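Local coordinates for protein Crov588 (Cafeteriavirus, PDB 6NYR) that is of unknown function but folds as a leucine-rich-repeat protein whose many FNIP repeats curve round into a nearly closed ring, at residues D327-I332 with D348-I353; L344-D349 with L366-D371; Q572-N577 with T590-K595. All blocks are in the same frame, centred on the assembly; numbering follows the deposited sequence.

Interaction 1 of 3, residues D327-I332 with D348-I353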
ATOM      1  N   ASP A 327     -17.020  15.009  13.142  1.00 41.07           N
ATOM      2  CA  ASP A 327     -17.815  15.956  13.914  1.00 45.50           C
ATOM      3  C   ASP A 327     -18.346  15.417  15.238  1.00 46.22           C
ATOM      4  O   ASP A 327     -18.784  16.217  16.074  1.00 46.44           O
ATOM      5  CB  ASP A 327     -19.008  16.447  13.077  1.00 46.02           C
ATOM      6  CG  ASP A 327     -18.602  17.417  11.992  1.00 45.52           C
ATOM      7  OD1 ASP A 327     -17.383  17.634  11.824  1.00 45.31           O
ATOM      8  OD2 ASP A 327     -19.494  17.960  11.301  1.00 45.15           O
ATOM      9  N   PHE A 328     -18.323  14.104  15.462  1.00 43.14           N
ATOM     10  CA  PHE A 328     -18.990  13.563  16.637  1.00 44.85           C
ATOM     11  C   PHE A 328     -18.334  14.064  17.920  1.00 45.27           C
ATOM     12  O   PHE A 328     -17.120  13.934  18.100  1.00 45.72           O
ATOM     13  CB  PHE A 328     -18.978  12.037  16.616  1.00 45.16           C
ATOM     14  CG  PHE A 328     -19.736  11.418  17.753  1.00 41.41           C
ATOM     15  CD1 PHE A 328     -21.107  11.226  17.665  1.00 42.29           C
ATOM     16  CD2 PHE A 328     -19.084  11.052  18.920  1.00 42.30           C
ATOM     17  CE1 PHE A 328     -21.808  10.660  18.714  1.00 41.89           C
ATOM     18  CE2 PHE A 328     -19.789  10.492  19.974  1.00 44.69           C
ATOM     19  CZ  PHE A 328     -21.150  10.297  19.865  1.00 42.27           C
ATOM     20  N   ASN A 329     -19.144  14.624  18.821  1.00 44.45           N
ATOM     21  CA  ASN A 329     -18.638  15.138  20.087  1.00 45.84           C
ATOM     22  C   ASN A 329     -19.752  15.158  21.122  1.00 48.53           C
ATOM     23  O   ASN A 329     -19.934  16.166  21.821  1.00 48.75           O
ATOM     24  CB  ASN A 329     -18.066  16.548  19.906  1.00 45.36           C
ATOM     25  CG  ASN A 329     -17.201  16.975  21.073  1.00 44.17           C
ATOM     26  OD1 ASN A 329     -16.685  16.141  21.813  1.00 42.51           O
ATOM     27  ND2 ASN A 329     -17.052  18.283  21.252  1.00 48.69           N
ATOM     28  N   GLN A 330     -20.503  14.065  21.211  1.00 50.44           N
ATOM     29  CA  GLN A 330     -21.595  13.949  22.162  1.00 46.88           C
ATOM     30  C   GLN A 330     -21.132  13.196  23.402  1.00 47.15           C
ATOM     31  O   GLN A 330     -20.256  12.330  23.335  1.00 48.20           O
ATOM     32  CB  GLN A 330     -22.783  13.227  21.529  1.00 45.47           C
ATOM     33  CG  GLN A 330     -23.463  14.016  20.424  1.00 46.76           C
ATOM     34  CD  GLN A 330     -24.040  15.325  20.912  1.00 47.50           C
ATOM     35  OE1 GLN A 330     -24.805  15.358  21.874  1.00 52.67           O
ATOM     36  NE2 GLN A 330     -23.661  16.416  20.260  1.00 47.79           N
ATOM     37  N   ILE A 331     -21.733  13.541  24.543  1.00 50.80           N
ATOM     38  CA  ILE A 331     -21.421  12.844  25.782  1.00 53.34           C
ATOM     39  C   ILE A 331     -21.813  11.382  25.634  1.00 51.25           C
ATOM     40  O   ILE A 331     -22.845  11.050  25.036  1.00 48.71           O
ATOM     41  CB  ILE A 331     -22.150  13.498  26.968  1.00 57.92           C
ATOM     42  CG1 ILE A 331     -21.555  14.875  27.266  1.00 58.21           C
ATOM     43  CG2 ILE A 331     -22.077  12.603  28.201  1.00 57.16           C
ATOM     44  CD1 ILE A 331     -22.378  15.712  28.235  1.00 59.43           C
ATOM     45  N   ILE A 332     -20.983  10.498  26.176  1.00 52.14           N
ATOM     46  CA  ILE A 332     -21.264   9.067  26.215  1.00 52.20           C
ATOM     47  C   ILE A 332     -21.278   8.678  27.687  1.00 53.77           C
ATOM     48  O   ILE A 332     -20.239   8.735  28.360  1.00 52.50           O
ATOM     49  CB  ILE A 332     -20.226   8.246  25.445  1.00 51.80           C
ATOM     50  CG1 ILE A 332     -20.120   8.732  24.000  1.00 49.36           C
ATOM     51  CG2 ILE A 332     -20.593   6.769  25.455  1.00 51.82           C
ATOM     52  CD1 ILE A 332     -19.095   7.974  23.177  1.00 47.92           C
ATOM     53  N   ASP A 348     -12.023  13.652  14.707  1.00 41.41           N
ATOM     54  CA  ASP A 348     -11.246  14.839  15.045  1.00 44.48           C
ATOM     55  C   ASP A 348     -11.823  15.573  16.247  1.00 43.70           C
ATOM     56  O   ASP A 348     -11.078  15.985  17.145  1.00 42.67           O
ATOM     57  CB  ASP A 348     -11.185  15.782  13.842  1.00 47.66           C
ATOM     58  CG  ASP A 348     -10.270  15.275  12.754  1.00 50.79           C
ATOM     59  OD1 ASP A 348      -9.436  14.398  13.044  1.00 52.14           O
ATOM     60  OD2 ASP A 348     -10.369  15.773  11.614  1.00 55.61           O
ATOM     61  N   ASP A 349     -13.146  15.731  16.296  1.00 43.65           N
ATOM     62  CA  ASP A 349     -13.764  16.671  17.222  1.00 46.53           C
ATOM     63  C   ASP A 349     -14.019  16.116  18.620  1.00 46.25           C
ATOM     64  O   ASP A 349     -14.188  16.910  19.559  1.00 44.39           O
ATOM     65  CB  ASP A 349     -15.103  17.176  16.654  1.00 49.29           C
ATOM     66  CG  ASP A 349     -14.926  18.098  15.467  1.00 46.34           C
ATOM     67  OD1 ASP A 349     -13.765  18.337  15.074  1.00 46.02           O
ATOM     68  OD2 ASP A 349     -15.947  18.583  14.932  1.00 44.24           O
ATOM     69  N   PHE A 350     -14.070  14.795  18.787  1.00 44.83           N
ATOM     70  CA  PHE A 350     -14.467  14.236  20.073  1.00 41.90           C
ATOM     71  C   PHE A 350     -13.539  14.724  21.181  1.00 44.74           C
ATOM     72  O   PHE A 350     -12.318  14.541  21.109  1.00 40.31           O
ATOM     73  CB  PHE A 350     -14.466  12.712  20.043  1.00 44.33           C
ATOM     74  CG  PHE A 350     -14.958  12.096  21.326  1.00 42.73           C
ATOM     75  CD1 PHE A 350     -16.307  12.129  21.639  1.00 44.28           C
ATOM     76  CD2 PHE A 350     -14.082  11.505  22.221  1.00 44.56           C
ATOM     77  CE1 PHE A 350     -16.774  11.574  22.815  1.00 46.63           C
ATOM     78  CE2 PHE A 350     -14.547  10.950  23.402  1.00 47.73           C
ATOM     79  CZ  PHE A 350     -15.894  10.985  23.695  1.00 47.79           C
ATOM     80  N   ASN A 351     -14.124  15.314  22.224  1.00 46.23           N
ATOM     81  CA  ASN A 351     -13.353  15.848  23.340  1.00 46.46           C
ATOM     82  C   ASN A 351     -14.238  15.995  24.572  1.00 43.55           C
ATOM     83  O   ASN A 351     -14.320  17.081  25.156  1.00 43.61           O
ATOM     84  CB  ASN A 351     -12.737  17.193  22.949  1.00 47.76           C
ATOM     85  CG  ASN A 351     -11.757  17.702  23.978  1.00 45.91           C
ATOM     86  OD1 ASN A 351     -11.243  16.938  24.791  1.00 44.45           O
ATOM     87  ND2 ASN A 351     -11.499  19.005  23.956  1.00 46.06           N
ATOM     88  N   GLN A 352     -14.913  14.915  24.959  1.00 42.75           N
ATOM     89  CA  GLN A 352     -15.736  14.883  26.158  1.00 43.26           C
ATOM     90  C   GLN A 352     -15.105  14.009  27.236  1.00 45.19           C
ATOM     91  O   GLN A 352     -14.452  13.004  26.941  1.00 46.08           O
ATOM     92  CB  GLN A 352     -17.141  14.342  25.851  1.00 43.89           C
ATOM     93  CG  GLN A 352     -17.959  15.173  24.892  1.00 46.22           C
ATOM     94  CD  GLN A 352     -18.183  16.586  25.379  1.00 45.78           C
ATOM     95  OE1 GLN A 352     -18.566  16.809  26.526  1.00 46.48           O
ATOM     96  NE2 GLN A 352     -17.930  17.553  24.506  1.00 48.41           N
ATOM     97  N   ILE A 353     -15.329  14.391  28.497  1.00 46.92           N
ATOM     98  CA  ILE A 353     -14.860  13.579  29.610  1.00 49.27           C
ATOM     99  C   ILE A 353     -15.480  12.188  29.495  1.00 49.62           C
ATOM    100  O   ILE A 353     -16.627  12.025  29.058  1.00 46.99           O
ATOM    101  CB  ILE A 353     -15.228  14.227  30.955  1.00 55.51           C
ATOM    102  CG1 ILE A 353     -14.590  15.613  31.089  1.00 57.95           C
ATOM    103  CG2 ILE A 353     -14.787  13.331  32.114  1.00 56.30           C
ATOM    104  CD1 ILE A 353     -15.170  16.454  32.218  1.00 58.38           C
TER
HETATM  105  O   HOH W   1     -18.514  18.867  16.732  1.00 25.85           O
HETATM  106  O   HOH W   2     -15.665  19.433  23.791  1.00 45.84           O
HETATM  107  O   HOH W   3     -18.352  10.804  27.801  1.00 41.75           O
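The ring of F350 carries the backbone N of Q352 over the centre of one face, 4.2 Å above its plane, while Q330 O from the preceding repeat reaches its edge near the plane, 3.6 Å from CE1. F328 repeats the theme one turn of the solenoid earlier, with Q330 N above one face but displaced toward the rim. Both phenylalanines have CG anti to the backbone N (chi1 -176°), so they lie side by side and point the same way; CD2 of F328 meets CD1 of F350 at 4.0 Å, an oblique apolar touch. Each ring stacks on the phenylalanine four residues earlier, F324 for F328 and F346 for F350.

The polar centre is N329. Its OD1 accepts a hydrogen bond from the backbone N of N351 at 2.7 Å, with the donor standing above the carbonyl plane, and takes a weak second bond from Q352 NE2 at 3.3 Å. The two amide planes are turned 54° apart, and Q352, bent at chi2, crosses N329 at about a right angle. N329 N is in turn bound by N307 OD1, and N351 OD1 accepts hydrogen bonds from N373 N and Q374 NE2, so the pattern is an asparagine ladder running along the repeats. A water joins N329 ND2 to N351 O.

Near the start of the segments the carboxylates of D327 and D349 run side by side with their planes nearly parallel, 6° apart, and OD1 of D327 3.6 Å from OD2 of D349. Another water donates to both D327 O and D349 OD2. Two like charges this close would raise each other's proton affinity, perhaps modestly given the water, whereas the N329 oxygen supplies the hydrogen bonds that tie side chain to next-turn backbone, beside the apolar packing of the rings.

Interaction 2 of 3, residues L344-D349 with L366-D371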
ATOM      1  N   LEU A 344     -12.910   0.796  19.127  1.00 44.86           N
ATOM      2  CA  LEU A 344     -13.563   2.098  19.198  1.00 45.24           C
ATOM      3  C   LEU A 344     -12.602   3.142  18.655  1.00 41.51           C
ATOM      4  O   LEU A 344     -11.488   3.291  19.168  1.00 41.23           O
ATOM      5  CB  LEU A 344     -13.966   2.440  20.634  1.00 44.52           C
ATOM      6  CG  LEU A 344     -14.591   3.822  20.847  1.00 42.29           C
ATOM      7  CD1 LEU A 344     -15.834   3.984  19.987  1.00 41.62           C
ATOM      8  CD2 LEU A 344     -14.924   4.052  22.313  1.00 42.81           C
ATOM      9  N   THR A 345     -13.045   3.888  17.652  1.00 39.71           N
ATOM     10  CA  THR A 345     -12.224   4.905  17.015  1.00 43.56           C
ATOM     11  C   THR A 345     -13.014   6.202  17.002  1.00 40.93           C
ATOM     12  O   THR A 345     -14.139   6.244  16.490  1.00 38.88           O
ATOM     13  CB  THR A 345     -11.839   4.487  15.592  1.00 45.13           C
ATOM     14  OG1 THR A 345     -11.142   3.236  15.636  1.00 49.26           O
ATOM     15  CG2 THR A 345     -10.944   5.530  14.950  1.00 41.32           C
ATOM     16  N   PHE A 346     -12.430   7.251  17.559  1.00 42.80           N
ATOM     17  CA  PHE A 346     -13.037   8.571  17.541  1.00 45.52           C
ATOM     18  C   PHE A 346     -12.464   9.397  16.397  1.00 42.42           C
ATOM     19  O   PHE A 346     -11.414   9.083  15.833  1.00 42.51           O
ATOM     20  CB  PHE A 346     -12.815   9.299  18.871  1.00 46.05           C
ATOM     21  CG  PHE A 346     -13.632   8.758  20.005  1.00 47.25           C
ATOM     22  CD1 PHE A 346     -14.985   9.047  20.097  1.00 47.49           C
ATOM     23  CD2 PHE A 346     -13.049   7.975  20.989  1.00 51.86           C
ATOM     24  CE1 PHE A 346     -15.740   8.558  21.145  1.00 47.46           C
ATOM     25  CE2 PHE A 346     -13.805   7.488  22.041  1.00 49.99           C
ATOM     26  CZ  PHE A 346     -15.147   7.781  22.117  1.00 47.52           C
ATOM     27  N   GLY A 347     -13.183  10.471  16.064  1.00 42.64           N
ATOM     28  CA  GLY A 347     -12.774  11.390  15.028  1.00 39.86           C
ATOM     29  C   GLY A 347     -12.158  12.660  15.589  1.00 41.35           C
ATOM     30  O   GLY A 347     -11.835  12.769  16.774  1.00 41.27           O
ATOM     31  N   ASP A 348     -12.023  13.652  14.707  1.00 41.41           N
ATOM     32  CA  ASP A 348     -11.246  14.839  15.045  1.00 44.48           C
ATOM     33  C   ASP A 348     -11.823  15.573  16.247  1.00 43.70           C
ATOM     34  O   ASP A 348     -11.078  15.985  17.145  1.00 42.67           O
ATOM     35  CB  ASP A 348     -11.185  15.782  13.842  1.00 47.66           C
ATOM     36  CG  ASP A 348     -10.270  15.275  12.754  1.00 50.79           C
ATOM     37  OD1 ASP A 348      -9.436  14.398  13.044  1.00 52.14           O
ATOM     38  OD2 ASP A 348     -10.369  15.773  11.614  1.00 55.61           O
ATOM     39  N   ASP A 349     -13.146  15.731  16.296  1.00 43.65           N
ATOM     40  CA  ASP A 349     -13.764  16.671  17.222  1.00 46.53           C
ATOM     41  C   ASP A 349     -14.019  16.116  18.620  1.00 46.25           C
ATOM     42  O   ASP A 349     -14.188  16.910  19.559  1.00 44.39           O
ATOM     43  CB  ASP A 349     -15.103  17.176  16.654  1.00 49.29           C
ATOM     44  CG  ASP A 349     -14.926  18.098  15.467  1.00 46.34           C
ATOM     45  OD1 ASP A 349     -13.765  18.337  15.074  1.00 46.02           O
ATOM     46  OD2 ASP A 349     -15.947  18.583  14.932  1.00 44.24           O
ATOM     47  N   LEU A 366      -8.575   1.206  21.472  1.00 44.68           N
ATOM     48  CA  LEU A 366      -9.153   2.529  21.679  1.00 47.57           C
ATOM     49  C   LEU A 366      -8.273   3.554  20.987  1.00 45.66           C
ATOM     50  O   LEU A 366      -7.111   3.734  21.368  1.00 46.84           O
ATOM     51  CB  LEU A 366      -9.271   2.851  23.170  1.00 46.34           C
ATOM     52  CG  LEU A 366      -9.791   4.247  23.519  1.00 43.43           C
ATOM     53  CD1 LEU A 366     -11.178   4.462  22.939  1.00 42.71           C
ATOM     54  CD2 LEU A 366      -9.790   4.457  25.025  1.00 43.88           C
ATOM     55  N   THR A 367      -8.824   4.224  19.980  1.00 42.53           N
ATOM     56  CA  THR A 367      -8.109   5.240  19.219  1.00 43.09           C
ATOM     57  C   THR A 367      -8.847   6.563  19.355  1.00 42.79           C
ATOM     58  O   THR A 367     -10.023   6.663  18.984  1.00 40.27           O
ATOM     59  CB  THR A 367      -7.981   4.827  17.749  1.00 45.40           C
ATOM     60  OG1 THR A 367      -7.222   3.610  17.669  1.00 46.13           O
ATOM     61  CG2 THR A 367      -7.308   5.913  16.933  1.00 43.17           C
ATOM     62  N   PHE A 368      -8.153   7.572  19.872  1.00 45.09           N
ATOM     63  CA  PHE A 368      -8.700   8.914  19.979  1.00 41.59           C
ATOM     64  C   PHE A 368      -8.351   9.715  18.732  1.00 41.91           C
ATOM     65  O   PHE A 368      -7.434   9.377  17.980  1.00 41.46           O
ATOM     66  CB  PHE A 368      -8.174   9.640  21.223  1.00 44.25           C
ATOM     67  CG  PHE A 368      -8.769   9.149  22.513  1.00 46.88           C
ATOM     68  CD1 PHE A 368     -10.068   9.483  22.859  1.00 46.08           C
ATOM     69  CD2 PHE A 368      -8.025   8.376  23.390  1.00 47.61           C
ATOM     70  CE1 PHE A 368     -10.618   9.041  24.045  1.00 43.94           C
ATOM     71  CE2 PHE A 368      -8.574   7.937  24.581  1.00 46.12           C
ATOM     72  CZ  PHE A 368      -9.870   8.271  24.907  1.00 44.28           C
ATOM     73  N   GLY A 369      -9.083  10.812  18.539  1.00 42.24           N
ATOM     74  CA  GLY A 369      -8.857  11.709  17.430  1.00 42.04           C
ATOM     75  C   GLY A 369      -8.042  12.931  17.814  1.00 42.76           C
ATOM     76  O   GLY A 369      -7.442  13.012  18.887  1.00 43.88           O
ATOM     77  N   ASP A 370      -8.032  13.902  16.902  1.00 44.26           N
ATOM     78  CA  ASP A 370      -7.198  15.084  17.065  1.00 45.51           C
ATOM     79  C   ASP A 370      -7.404  15.749  18.423  1.00 45.02           C
ATOM     80  O   ASP A 370      -6.441  16.021  19.148  1.00 48.41           O
ATOM     81  CB  ASP A 370      -7.494  16.092  15.951  1.00 46.36           C
ATOM     82  CG  ASP A 370      -6.924  15.680  14.612  1.00 49.30           C
ATOM     83  OD1 ASP A 370      -6.208  14.659  14.547  1.00 49.64           O
ATOM     84  OD2 ASP A 370      -7.172  16.404  13.626  1.00 52.15           O
ATOM     85  N   ASP A 371      -8.657  16.027  18.781  1.00 43.37           N
ATOM     86  CA  ASP A 371      -8.932  17.027  19.802  1.00 48.30           C
ATOM     87  C   ASP A 371      -9.045  16.480  21.217  1.00 45.53           C
ATOM     88  O   ASP A 371      -9.009  17.272  22.168  1.00 43.46           O
ATOM     89  CB  ASP A 371     -10.231  17.775  19.471  1.00 49.97           C
ATOM     90  CG  ASP A 371     -10.049  18.799  18.376  1.00 49.95           C
ATOM     91  OD1 ASP A 371      -8.905  18.969  17.902  1.00 49.29           O
ATOM     92  OD2 ASP A 371     -11.055  19.432  17.983  1.00 49.74           O
TER
HETATM   93  O   HOH W   4     -13.132  19.539  19.855  1.00 32.03           O
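F346 and F368 lie side by side with their planes only 8° apart, yet slid so far that they barely overlap, the ring centroids being 5.7 Å apart. CG of each is anti to the carbonyl carbon, and CE2 of F346 also touches L366 CD1 as the two side chains cross obliquely. L344 and L366 share one orientation, CG anti to the backbone N, which brings L344 CD2 to 3.8 Å from L366 CD1. T345 and T367 stand parallel on the opposite face of the strands. This is the parallel ladder of a leucine-rich-repeat solenoid, in which leucines and phenylalanines fill the interior and the threonines face the concave side. T367 N donates to L344 O and F346 N to T367 O, both at 2.9 Å and nearly straight. Past the strands the backbones stay in step: G369 CA approaches G347 O at 3.2 Å in a CA-H...O contact, and D371 N donates to D348 O. The carboxylates of D348 and D370 are stacked, planes 13° apart, with D348 OD1 3.1 Å from D370 OD2; such repulsion may raise the pKa of one or both. A water donates to D349 O and to D371 OD2.

Interaction 3 of 3, residues Q572-N577 with T590-K595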
ATOM      1  N   GLN A 572      36.583   9.412   2.069  1.00 54.81           N
ATOM      2  CA  GLN A 572      37.890   9.142   2.645  1.00 54.33           C
ATOM      3  C   GLN A 572      38.527   7.918   2.004  1.00 52.23           C
ATOM      4  O   GLN A 572      37.836   6.997   1.558  1.00 48.54           O
ATOM      5  CB  GLN A 572      37.804   8.917   4.163  1.00 54.51           C
ATOM      6  CG  GLN A 572      37.302  10.112   4.949  1.00 55.19           C
ATOM      7  CD  GLN A 572      38.233  11.306   4.846  1.00 57.45           C
ATOM      8  OE1 GLN A 572      39.458  11.161   4.872  1.00 60.42           O
ATOM      9  NE2 GLN A 572      37.653  12.494   4.731  1.00 53.34           N
ATOM     10  N   LYS A 573      39.857   7.918   1.977  1.00 56.98           N
ATOM     11  CA  LYS A 573      40.602   6.778   1.464  1.00 58.46           C
ATOM     12  C   LYS A 573      40.266   5.527   2.266  1.00 53.82           C
ATOM     13  O   LYS A 573      40.097   5.575   3.489  1.00 51.97           O
ATOM     14  CB  LYS A 573      42.107   7.052   1.560  1.00 64.96           C
ATOM     15  CG  LYS A 573      42.684   7.938   0.463  1.00 69.94           C
ATOM     16  CD  LYS A 573      43.931   8.665   0.984  1.00 76.15           C
ATOM     17  CE  LYS A 573      44.978   8.902  -0.091  1.00 79.59           C
ATOM     18  NZ  LYS A 573      44.446   9.733  -1.208  1.00 80.88           N
ATOM     19  N   ILE A 574      40.149   4.401   1.568  1.00 52.09           N
ATOM     20  CA  ILE A 574      39.999   3.091   2.196  1.00 49.82           C
ATOM     21  C   ILE A 574      41.177   2.240   1.742  1.00 50.14           C
ATOM     22  O   ILE A 574      41.368   2.028   0.536  1.00 47.25           O
ATOM     23  CB  ILE A 574      38.659   2.428   1.846  1.00 49.32           C
ATOM     24  CG1 ILE A 574      37.510   3.344   2.258  1.00 50.85           C
ATOM     25  CG2 ILE A 574      38.549   1.076   2.536  1.00 52.27           C
ATOM     26  CD1 ILE A 574      36.141   2.889   1.784  1.00 48.99           C
ATOM     27  N   THR A 575      41.977   1.767   2.703  1.00 53.84           N
ATOM     28  CA  THR A 575      43.182   1.014   2.397  1.00 58.93           C
ATOM     29  C   THR A 575      43.022  -0.454   2.806  1.00 58.62           C
ATOM     30  O   THR A 575      41.936  -0.889   3.223  1.00 56.39           O
ATOM     31  CB  THR A 575      44.394   1.664   3.077  1.00 64.39           C
ATOM     32  OG1 THR A 575      45.587   0.966   2.693  1.00 72.39           O
ATOM     33  CG2 THR A 575      44.256   1.618   4.597  1.00 62.60           C
ATOM     34  N   GLU A 576      44.116  -1.214   2.721  1.00 58.61           N
ATOM     35  CA  GLU A 576      44.062  -2.637   3.005  1.00 60.37           C
ATOM     36  C   GLU A 576      43.573  -2.898   4.426  1.00 56.07           C
ATOM     37  O   GLU A 576      43.870  -2.149   5.361  1.00 53.94           O
ATOM     38  CB  GLU A 576      45.442  -3.281   2.831  1.00 68.63           C
ATOM     39  CG  GLU A 576      45.909  -3.473   1.398  1.00 75.64           C
ATOM     40  CD  GLU A 576      46.627  -2.262   0.839  1.00 81.89           C
ATOM     41  OE1 GLU A 576      46.522  -1.171   1.439  1.00 82.81           O
ATOM     42  OE2 GLU A 576      47.293  -2.400  -0.209  1.00 83.01           O
ATOM     43  N   ASN A 577      42.822  -3.994   4.572  1.00 55.21           N
ATOM     44  CA  ASN A 577      42.496  -4.563   5.885  1.00 55.88           C
ATOM     45  C   ASN A 577      41.622  -3.626   6.717  1.00 53.51           C
ATOM     46  O   ASN A 577      41.616  -3.689   7.948  1.00 52.95           O
ATOM     47  CB  ASN A 577      43.763  -4.918   6.668  1.00 60.43           C
ATOM     48  CG  ASN A 577      44.628  -5.934   5.955  1.00 66.10           C
ATOM     49  OD1 ASN A 577      45.777  -5.653   5.603  1.00 69.69           O
ATOM     50  ND2 ASN A 577      44.084  -7.126   5.742  1.00 66.78           N
ATOM     51  N   THR A 590      26.885   9.495  -2.401  1.00 53.21           N
ATOM     52  CA  THR A 590      26.949  10.310  -3.609  1.00 54.88           C
ATOM     53  C   THR A 590      28.367  10.787  -3.917  1.00 52.84           C
ATOM     54  O   THR A 590      28.799  10.760  -5.077  1.00 50.13           O
ATOM     55  CB  THR A 590      26.001  11.509  -3.481  1.00 53.59           C
ATOM     56  OG1 THR A 590      26.359  12.285  -2.330  1.00 55.75           O
ATOM     57  CG2 THR A 590      24.554  11.054  -3.350  1.00 49.30           C
ATOM     58  N   SER A 591      29.105  11.234  -2.904  1.00 49.81           N
ATOM     59  CA  SER A 591      30.315  12.011  -3.137  1.00 50.38           C
ATOM     60  C   SER A 591      31.612  11.212  -3.022  1.00 49.72           C
ATOM     61  O   SER A 591      32.688  11.791  -3.201  1.00 49.49           O
ATOM     62  CB  SER A 591      30.368  13.203  -2.169  1.00 50.92           C
ATOM     63  OG  SER A 591      30.785  12.806  -0.873  1.00 54.83           O
ATOM     64  N   PHE A 592      31.550   9.913  -2.733  1.00 48.35           N
ATOM     65  CA  PHE A 592      32.773   9.123  -2.645  1.00 46.85           C
ATOM     66  C   PHE A 592      33.466   9.048  -4.004  1.00 49.83           C
ATOM     67  O   PHE A 592      32.867   8.629  -4.998  1.00 47.10           O
ATOM     68  CB  PHE A 592      32.469   7.709  -2.138  1.00 46.77           C
ATOM     69  CG  PHE A 592      33.668   6.795  -2.142  1.00 44.40           C
ATOM     70  CD1 PHE A 592      34.527   6.751  -1.055  1.00 43.02           C
ATOM     71  CD2 PHE A 592      33.939   5.988  -3.235  1.00 44.27           C
ATOM     72  CE1 PHE A 592      35.629   5.920  -1.058  1.00 44.95           C
ATOM     73  CE2 PHE A 592      35.042   5.154  -3.245  1.00 44.43           C
ATOM     74  CZ  PHE A 592      35.888   5.118  -2.155  1.00 44.98           C
ATOM     75  N   ASN A 593      34.738   9.439  -4.039  1.00 56.61           N
ATOM     76  CA  ASN A 593      35.501   9.427  -5.280  1.00 58.98           C
ATOM     77  C   ASN A 593      36.986   9.239  -4.966  1.00 59.72           C
ATOM     78  O   ASN A 593      37.832  10.089  -5.256  1.00 60.33           O
ATOM     79  CB  ASN A 593      35.265  10.709  -6.076  1.00 59.88           C
ATOM     80  CG  ASN A 593      35.757  10.604  -7.513  1.00 61.50           C
ATOM     81  OD1 ASN A 593      35.917   9.507  -8.045  1.00 58.52           O
ATOM     82  ND2 ASN A 593      36.000  11.748  -8.144  1.00 62.13           N
ATOM     83  N   GLN A 594      37.322   8.105  -4.359  1.00 59.02           N
ATOM     84  CA  GLN A 594      38.696   7.781  -4.007  1.00 59.58           C
ATOM     85  C   GLN A 594      39.180   6.575  -4.801  1.00 59.98           C
ATOM     86  O   GLN A 594      38.394   5.712  -5.199  1.00 60.90           O
ATOM     87  CB  GLN A 594      38.831   7.489  -2.509  1.00 55.98           C
ATOM     88  CG  GLN A 594      38.503   8.667  -1.612  1.00 56.26           C
ATOM     89  CD  GLN A 594      39.443   9.838  -1.825  1.00 55.46           C
ATOM     90  OE1 GLN A 594      40.659   9.668  -1.918  1.00 57.90           O
ATOM     91  NE2 GLN A 594      38.880  11.035  -1.909  1.00 54.47           N
ATOM     92  N   LYS A 595      40.489   6.528  -5.030  1.00 62.60           N
ATOM     93  CA  LYS A 595      41.100   5.420  -5.752  1.00 63.71           C
ATOM     94  C   LYS A 595      41.061   4.159  -4.902  1.00 60.49           C
ATOM     95  O   LYS A 595      41.307   4.193  -3.692  1.00 59.07           O
ATOM     96  CB  LYS A 595      42.540   5.788  -6.114  1.00 68.93           C
ATOM     97  CG  LYS A 595      42.632   6.921  -7.143  1.00 76.04           C
ATOM     98  CD  LYS A 595      43.865   7.789  -6.909  1.00 81.29           C
ATOM     99  CE  LYS A 595      45.020   7.496  -7.845  1.00 84.15           C
ATOM    100  NZ  LYS A 595      46.285   8.061  -7.277  1.00 84.85           N
TER
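Two loop segments without regular secondary structure draw nearest at K573 and Q594, whose CA atoms are 5.9 Å apart, and no hydrogen bond crosses between 572-577 and 590-595. Side chains carry the contact, partly against the carbonyl of Q572 and partly against one another. Q594 gives the largest share: CG is anti to the carbonyl carbon (chi1 -63°), which sets it 3.6 Å from Q572 O, and the bend at chi2 turns the amide so that OE1 lies beside K573 and NE2 reaches N571 OD1. OE1 is 3.6 Å from CG of K573 and 3.9 Å from its NZ, the two side chains crossing at about a right angle. K573 is itself bent at chi3 and chi4, which curls its ammonium group back toward that oxygen.

On the buried side, F592 has CG anti to the backbone N (chi1 175°) and offers its edge to the same carbonyl, CE1 standing 3.6 Å from Q572 O near the ring plane. I574 crosses it at about a right angle, its CD1 meeting CE1 of F592 at 4.2 Å. One face of the ring has Q594 N 3.9 Å above it, offset toward the rim, and F592 also stacks on F588.

Hydrogen bonds lie alongside: Q594 NE2 and N593 N both donate to N571 OD1, just before the first segment, while N593 OD1 receives N615 N and Q616 NE2 from the following turn. This is the asparagine ladder of leucine-rich repeats, linking successive turns. Within 572-577, T575 OG1 donates to E576 OE1.

Chemically, Q572 O gathers the polarised edge of an aromatic ring and an aliphatic CG, and the lysine charge would be eased slightly by Q594 OE1; the direct contact is one of shape and weak electrostatics, with Q594 NE2 hydrogen-bonded to N571 OD1, which would steady the glutamine.

Interactions 1 and 2 belong to neighbouring turns and share D348 and D349: 344-349 runs into 348-353, their centres are 8 Å apart, and I332 CD1 packs on F346 CE1. Interaction 2 lies on the strands nearer the centre of the chain and relies on backbone hydrogen bonds and like-on-like side chains; interaction 1, farther out on the loops, substitutes asparagine and water for strand pairing. Interaction 3 sits about 60 Å from interaction 1, centre to centre, on another arc of the ring. It pairs equivalent loops, with phenylalanine, glutamine and isoleucine again meeting, but includes none of the ladder's hydrogen bonds and is a surface contact, whereas the other two are partly buried.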